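SrtE1 (PDB 5CUW) cleaves surface proteins at Leu-Ala-x-Thr-Gly and Leu-Pro-x-Thr-Gly sorting signals and joins them to the cell wall as a class E sortase transpeptidase. Local coordinates at residues Y104-E109 and Y171-W176; P154-T159 and G177-E182. One frame throughout, in Å; residues are numbered along the deposited sequence. Where two conformers were deposited one is given.

Both contacts draw on strand 171-184, contact 1 on its first half and contact 2 on the residues that follow directly, with centres about 16 Å apart. Along the chain the segments alternate: 104-109, 154-159, 171-176, 177-182. Contact 2 is pairing within the sheet, between neighbouring strands 156-164 and 171-184; contact 1 packs the loop between strands 87-92 and 113-117 against the second of these. They touch at T159, which packs against I174 and W176, with W176 CD1 3.2 Å from T159 OG1. One long strand of the sortase beta-barrel thus carries R172, assigned to the active site, near its start and pairs with the C163-bearing strand from there on into contact 2.

Contact 1 of 2, residues Y104-E109 and Y171-W176; sequences YINKLE and YRMIVW
N106 meets M173, which was modelled in two conformers and is described here in one of them, through CB, 3.4 Å from SD, rather than through its flat carboxamide. On the strand, the indole of W176 has I174 CG2 over one face, 3.5 Å above the plane and shifted toward the rim. R172 NH1 hydrogen-bonds Y171 O at 3.0 Å, the oxygen in the guanidinium plane but the donor well above the carbonyl plane; S169 O is a second acceptor for NH1.

In the sortase barrel, strand 171-184 alternates its side chains: R172, assigned as proton donor of the active site, touches C163, whereas M173 and V175 turn to the short 3-10 turn around N106. I105 makes the main apolar contact there. Its CG1 sits between the backbone N and the carbonyl carbon (chi1 64°), and CD1 beyond it approaches V175 CG2 at 3.6 Å, the two side chains running in opposite directions. M173 bends at chi3 (61°), bringing CE to 3.8 Å from I105 CG1. L108 CD1 reaches V175 CG1 more loosely, at 4.2 Å, and L108 also touches M127.

Contact 2 of 2, residues P154-T159 and G177-E182; sequences PGRYIT and GKMVEE
R156 and M179 face each other across the beta hairpin made by strands 156-164 and 171-184 of the sortase barrel. I158 and G177 form an antiparallel hydrogen-bonded pair, with I158 N 3.1 Å from G177 O and G177 N 3.0 Å from I158 O; Y157 and K178 follow as a non-hydrogen-bonded pair, and M179 N bonds to R156 O at 2.9 Å. Glycine suits position 177, since a CB there would come tight against I158 CG2. Beyond M179, strand 171-184 has a classic beta bulge, V180 and E181 both facing V124 on strand 121-134, its other neighbour.

The charged contact lies past the bulge. R156 NH1 donates to E182 OE1 at 2.9 Å in a salt bridge, nearly in the guanidinium plane, while NH2 adds a weak bond to the same oxygen. NH1 comes to OE1 from the anti side, tilted well out of the carboxylate plane, and the two flat groups stand 77° apart. K85 NZ pairs with OE1 too, and R156 NH2 also donates to P82 O, a second hold.

In M179, CG is anti to the backbone N (chi1 -162°) and chi2 is extended (-179°), which puts SD 3.4 Å above the centre of one guanidinium face. An alanine at R156 would probably leave E182 with K85 as its main charged partner and M179 SD without the flat group beneath it.

The side chains of Y157 and K178 run alongside each other in the same direction. Y157 OH bonds to G153 O, and at the ring edge CD1 stands 3.8 Å from K178 CG.

Contact 1 of 2, residues Y104-E109 and Y171-W176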
loop_
_atom_site.group_PDB
_atom_site.type_symbol
_atom_site.label_atom_id
_atom_site.label_comp_id
_atom_site.label_asym_id
_atom_site.label_seq_id
_atom_site.Cartn_x
_atom_site.Cartn_y
_atom_site.Cartn_z
ATOM N N TYR A 104 -2.384 -11.618 3.861
ATOM C CA TYR A 104 -3.825 -11.652 4.150
ATOM C C TYR A 104 -4.560 -10.328 3.894
ATOM O O TYR A 104 -5.555 -10.035 4.559
ATOM C CB TYR A 104 -4.056 -12.083 5.592
ATOM C CG TYR A 104 -3.554 -13.482 5.884
ATOM C CD1 TYR A 104 -4.233 -14.599 5.409
ATOM C CD2 TYR A 104 -2.394 -13.679 6.618
ATOM C CE1 TYR A 104 -3.771 -15.884 5.678
ATOM C CE2 TYR A 104 -1.922 -14.953 6.888
ATOM C CZ TYR A 104 -2.613 -16.048 6.416
ATOM O OH TYR A 104 -2.131 -17.303 6.688
ATOM N N ILE A 105 -4.094 -9.528 2.939
ATOM C CA ILE A 105 -4.789 -8.267 2.682
ATOM C C ILE A 105 -6.175 -8.523 2.084
ATOM O O ILE A 105 -7.012 -7.633 2.079
ATOM C CB ILE A 105 -3.983 -7.295 1.759
ATOM C CG1 ILE A 105 -3.785 -7.857 0.346
ATOM C CG2 ILE A 105 -2.643 -6.925 2.414
ATOM C CD1 ILE A 105 -3.185 -6.804 -0.661
ATOM N N ASN A 106 -6.445 -9.750 1.635
ATOM C CA ASN A 106 -7.785 -10.070 1.163
ATOM C C ASN A 106 -8.753 -10.302 2.316
ATOM O O ASN A 106 -9.923 -10.578 2.085
ATOM C CB ASN A 106 -7.772 -11.294 0.244
ATOM C CG ASN A 106 -7.237 -12.538 0.924
ATOM O OD1 ASN A 106 -6.460 -12.464 1.877
ATOM N ND2 ASN A 106 -7.642 -13.696 0.423
ATOM N N LYS A 107 -8.273 -10.176 3.553
ATOM C CA LYS A 107 -9.160 -10.309 4.710
ATOM C C LYS A 107 -9.602 -8.939 5.225
ATOM O O LYS A 107 -10.400 -8.831 6.159
ATOM C CB LYS A 107 -8.484 -11.106 5.819
ATOM C CG LYS A 107 -8.251 -12.564 5.460
ATOM C CD LYS A 107 -9.546 -13.228 5.007
ATOM C CE LYS A 107 -9.347 -14.707 4.681
ATOM N NZ LYS A 107 -10.522 -15.289 3.958
ATOM N N LEU A 108 -9.089 -7.889 4.602
ATOM C CA LEU A 108 -9.537 -6.537 4.909
ATOM C C LEU A 108 -10.977 -6.309 4.445
ATOM O O LEU A 108 -11.364 -6.753 3.371
ATOM C CB LEU A 108 -8.614 -5.522 4.255
ATOM C CG LEU A 108 -7.224 -5.532 4.888
ATOM C CD1 LEU A 108 -6.305 -4.517 4.231
ATOM C CD2 LEU A 108 -7.355 -5.278 6.383
ATOM N N GLU A 109 -11.746 -5.602 5.268
ATOM C CA GLU A 109 -13.130 -5.260 4.976
ATOM C C GLU A 109 -13.274 -3.747 4.985
ATOM O O GLU A 109 -12.480 -3.065 5.623
ATOM C CB GLU A 109 -14.060 -5.892 6.008
ATOM C CG GLU A 109 -14.072 -7.404 5.952
ATOM C CD GLU A 109 -14.918 -8.019 7.046
ATOM O OE1 GLU A 109 -15.120 -7.361 8.091
ATOM O OE2 GLU A 109 -15.380 -9.163 6.856
ATOM N N TYR A 171 -1.100 -14.040 -11.053
ATOM C CA TYR A 171 -1.925 -12.847 -11.112
ATOM C C TYR A 171 -1.539 -11.888 -10.004
ATOM O O TYR A 171 -0.641 -12.167 -9.210
ATOM C CB TYR A 171 -3.413 -13.197 -10.988
ATOM C CG TYR A 171 -3.967 -14.070 -12.090
ATOM C CD1 TYR A 171 -4.169 -13.572 -13.371
ATOM C CD2 TYR A 171 -4.325 -15.384 -11.836
ATOM C CE1 TYR A 171 -4.692 -14.371 -14.370
ATOM C CE2 TYR A 171 -4.846 -16.185 -12.821
ATOM C CZ TYR A 171 -5.026 -15.681 -14.084
ATOM O OH TYR A 171 -5.548 -16.499 -15.055
ATOM N N ARG A 172 -2.242 -10.764 -9.941
ATOM C CA ARG A 172 -2.055 -9.824 -8.851
ATOM C C ARG A 172 -3.368 -9.561 -8.120
ATOM O O ARG A 172 -4.436 -9.637 -8.716
ATOM C CB ARG A 172 -1.489 -8.509 -9.364
ATOM C CG ARG A 172 -0.188 -8.644 -10.115
ATOM C CD ARG A 172 0.951 -9.032 -9.186
ATOM N NE ARG A 172 2.213 -9.100 -9.914
ATOM C CZ ARG A 172 2.715 -10.215 -10.431
ATOM N NH1 ARG A 172 2.072 -11.367 -10.289
ATOM N NH2 ARG A 172 3.865 -10.178 -11.083
ATOM N N MET A 173 -3.265 -9.253 -6.829
ATOM C CA MET A 173 -4.410 -8.875 -6.005
ATOM C C MET A 173 -4.222 -7.438 -5.549
ATOM O O MET A 173 -3.145 -7.077 -5.067
ATOM C CB MET A 173 -4.540 -9.817 -4.796
ATOM C CG MET A 173 -5.381 -9.259 -3.657
ATOM S SD MET A 173 -5.712 -10.511 -2.385
ATOM C CE MET A 173 -4.053 -10.921 -1.850
ATOM N N ILE A 174 -5.255 -6.621 -5.692
ATOM C CA ILE A 174 -5.169 -5.194 -5.386
ATOM C C ILE A 174 -6.180 -4.787 -4.306
ATOM O O ILE A 174 -7.361 -5.112 -4.399
ATOM C CB ILE A 174 -5.430 -4.344 -6.648
ATOM C CG1 ILE A 174 -4.751 -4.963 -7.874
ATOM C CG2 ILE A 174 -5.022 -2.893 -6.430
ATOM C CD1 ILE A 174 -3.255 -5.040 -7.788
ATOM N N VAL A 175 -5.719 -4.071 -3.291
ATOM C CA VAL A 175 -6.611 -3.518 -2.275
ATOM C C VAL A 175 -6.441 -1.990 -2.232
ATOM O O VAL A 175 -5.315 -1.510 -2.200
ATOM C CB VAL A 175 -6.315 -4.137 -0.899
ATOM C CG1 VAL A 175 -7.086 -3.435 0.197
ATOM C CG2 VAL A 175 -6.613 -5.625 -0.925
ATOM N N TRP A 176 -7.550 -1.242 -2.271
ATOM C CA TRP A 176 -7.527 0.233 -2.217
ATOM C C TRP A 176 -8.159 0.794 -0.939
ATOM O O TRP A 176 -9.142 0.246 -0.421
ATOM C CB TRP A 176 -8.281 0.853 -3.408
ATOM C CG TRP A 176 -7.726 0.579 -4.787
ATOM C CD1 TRP A 176 -6.655 1.212 -5.387
ATOM C CD2 TRP A 176 -8.249 -0.332 -5.769
ATOM N NE1 TRP A 176 -6.470 0.719 -6.657
ATOM C CE2 TRP A 176 -7.430 -0.225 -6.918
ATOM C CE3 TRP A 176 -9.317 -1.236 -5.785
ATOM C CZ2 TRP A 176 -7.650 -0.984 -8.065
ATOM C CZ3 TRP A 176 -9.532 -1.992 -6.925
ATOM C CH2 TRP A 176 -8.703 -1.861 -8.051
#

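Contact 2 of 2, residues P154-T159 and G177-E182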
loop_
_atom_site.group_PDB
_atom_site.type_symbol
_atom_site.label_atom_id
_atom_site.label_comp_id
_atom_site.label_asym_id
_atom_site.label_seq_id
_atom_site.Cartn_x
_atom_site.Cartn_y
_atom_site.Cartn_z
ATOM N N PRO A 154 -10.774 12.811 -8.175
ATOM C CA PRO A 154 -9.556 12.966 -7.379
ATOM C C PRO A 154 -9.798 12.848 -5.865
ATOM O O PRO A 154 -10.760 13.391 -5.315
ATOM C CB PRO A 154 -9.061 14.377 -7.745
ATOM C CG PRO A 154 -10.203 15.045 -8.428
ATOM C CD PRO A 154 -11.029 13.968 -9.053
ATOM N N GLY A 155 -8.920 12.116 -5.205
ATOM C CA GLY A 155 -8.908 12.065 -3.754
ATOM C C GLY A 155 -7.531 11.653 -3.279
ATOM O O GLY A 155 -6.574 11.689 -4.053
ATOM N N ARG A 156 -7.428 11.270 -2.009
ATOM C CA ARG A 156 -6.165 10.800 -1.446
ATOM C C ARG A 156 -6.262 9.309 -1.162
ATOM O O ARG A 156 -6.914 8.890 -0.207
ATOM C CB ARG A 156 -5.817 11.573 -0.175
ATOM C CG ARG A 156 -5.693 13.083 -0.416
ATOM C CD ARG A 156 -5.513 13.845 0.895
ATOM N NE ARG A 156 -4.123 13.882 1.341
ATOM C CZ ARG A 156 -3.717 14.561 2.402
ATOM N NH1 ARG A 156 -4.601 15.227 3.128
ATOM N NH2 ARG A 156 -2.438 14.572 2.744
ATOM N N TYR A 157 -5.612 8.515 -1.998
ATOM C CA TYR A 157 -5.769 7.070 -1.949
ATOM C C TYR A 157 -4.488 6.296 -1.673
ATOM O O TYR A 157 -3.363 6.807 -1.762
ATOM C CB TYR A 157 -6.370 6.582 -3.274
ATOM C CG TYR A 157 -7.588 7.360 -3.750
ATOM C CD1 TYR A 157 -8.770 7.365 -3.021
ATOM C CD2 TYR A 157 -7.556 8.068 -4.948
ATOM C CE1 TYR A 157 -9.890 8.043 -3.472
ATOM C CE2 TYR A 157 -8.664 8.765 -5.400
ATOM C CZ TYR A 157 -9.820 8.755 -4.663
ATOM O OH TYR A 157 -10.911 9.447 -5.123
ATOM N N ILE A 158 -4.682 5.032 -1.333
ATOM C CA ILE A 158 -3.585 4.107 -1.188
ATOM C C ILE A 158 -3.928 2.841 -1.959
ATOM O O ILE A 158 -5.110 2.429 -2.039
ATOM C CB ILE A 158 -3.273 3.808 0.322
ATOM C CG1 ILE A 158 -1.969 3.011 0.451
ATOM C CG2 ILE A 158 -4.475 3.117 0.998
ATOM C CD1 ILE A 158 -1.358 2.968 1.852
ATOM N N THR A 159 -2.908 2.252 -2.575
ATOM C CA THR A 159 -3.078 1.010 -3.318
ATOM C C THR A 159 -2.074 -0.019 -2.814
ATOM O O THR A 159 -0.878 0.252 -2.775
ATOM C CB THR A 159 -2.872 1.210 -4.835
ATOM O OG1 THR A 159 -3.680 2.302 -5.280
ATOM C CG2 THR A 159 -3.251 -0.063 -5.605
ATOM N N GLY A 177 -7.615 1.912 -0.466
ATOM C CA GLY A 177 -8.161 2.630 0.671
ATOM C C GLY A 177 -8.245 4.127 0.409
ATOM O O GLY A 177 -7.688 4.622 -0.575
ATOM N N LYS A 178 -8.942 4.839 1.294
ATOM C CA LYS A 178 -9.122 6.295 1.191
ATOM C C LYS A 178 -8.718 6.967 2.483
ATOM O O LYS A 178 -9.088 6.496 3.554
ATOM C CB LYS A 178 -10.581 6.651 0.901
ATOM C CG LYS A 178 -11.147 6.066 -0.360
ATOM C CD LYS A 178 -12.591 6.512 -0.537
ATOM C CE LYS A 178 -13.420 6.204 0.699
ATOM N NZ LYS A 178 -14.838 6.631 0.541
ATOM N N MET A 179 -8.033 8.100 2.402
ATOM C CA MET A 179 -7.539 8.755 3.613
ATOM C C MET A 179 -8.667 9.338 4.453
ATOM O O MET A 179 -9.586 9.959 3.925
ATOM C CB MET A 179 -6.543 9.862 3.253
ATOM C CG MET A 179 -5.680 10.283 4.450
ATOM S SD MET A 179 -4.520 11.596 4.035
ATOM C CE MET A 179 -3.350 10.699 3.002
ATOM N N VAL A 180 -8.596 9.146 5.768
ATOM C CA VAL A 180 -9.613 9.699 6.652
ATOM C C VAL A 180 -9.025 10.643 7.704
ATOM O O VAL A 180 -9.761 11.441 8.281
ATOM C CB VAL A 180 -10.419 8.580 7.354
ATOM C CG1 VAL A 180 -11.158 7.753 6.311
ATOM C CG2 VAL A 180 -9.506 7.696 8.171
ATOM N N GLU A 181 -7.715 10.566 7.943
ATOM C CA GLU A 181 -7.059 11.438 8.920
ATOM C C GLU A 181 -5.599 11.704 8.544
ATOM O O GLU A 181 -4.870 10.799 8.153
ATOM C CB GLU A 181 -7.120 10.840 10.341
ATOM C CG GLU A 181 -6.629 11.821 11.414
ATOM C CD GLU A 181 -6.567 11.248 12.840
ATOM O OE1 GLU A 181 -6.811 10.034 13.040
ATOM O OE2 GLU A 181 -6.260 12.033 13.770
ATOM N N GLU A 182 -5.197 12.964 8.628
ATOM C CA GLU A 182 -3.792 13.337 8.520
ATOM C C GLU A 182 -3.431 13.930 9.867
ATOM O O GLU A 182 -3.919 15.001 10.230
ATOM C CB GLU A 182 -3.556 14.330 7.371
ATOM C CG GLU A 182 -2.114 14.800 7.234
ATOM C CD GLU A 182 -1.916 15.785 6.082
ATOM O OE1 GLU A 182 -2.901 16.088 5.379
ATOM O OE2 GLU A 182 -0.776 16.260 5.886
#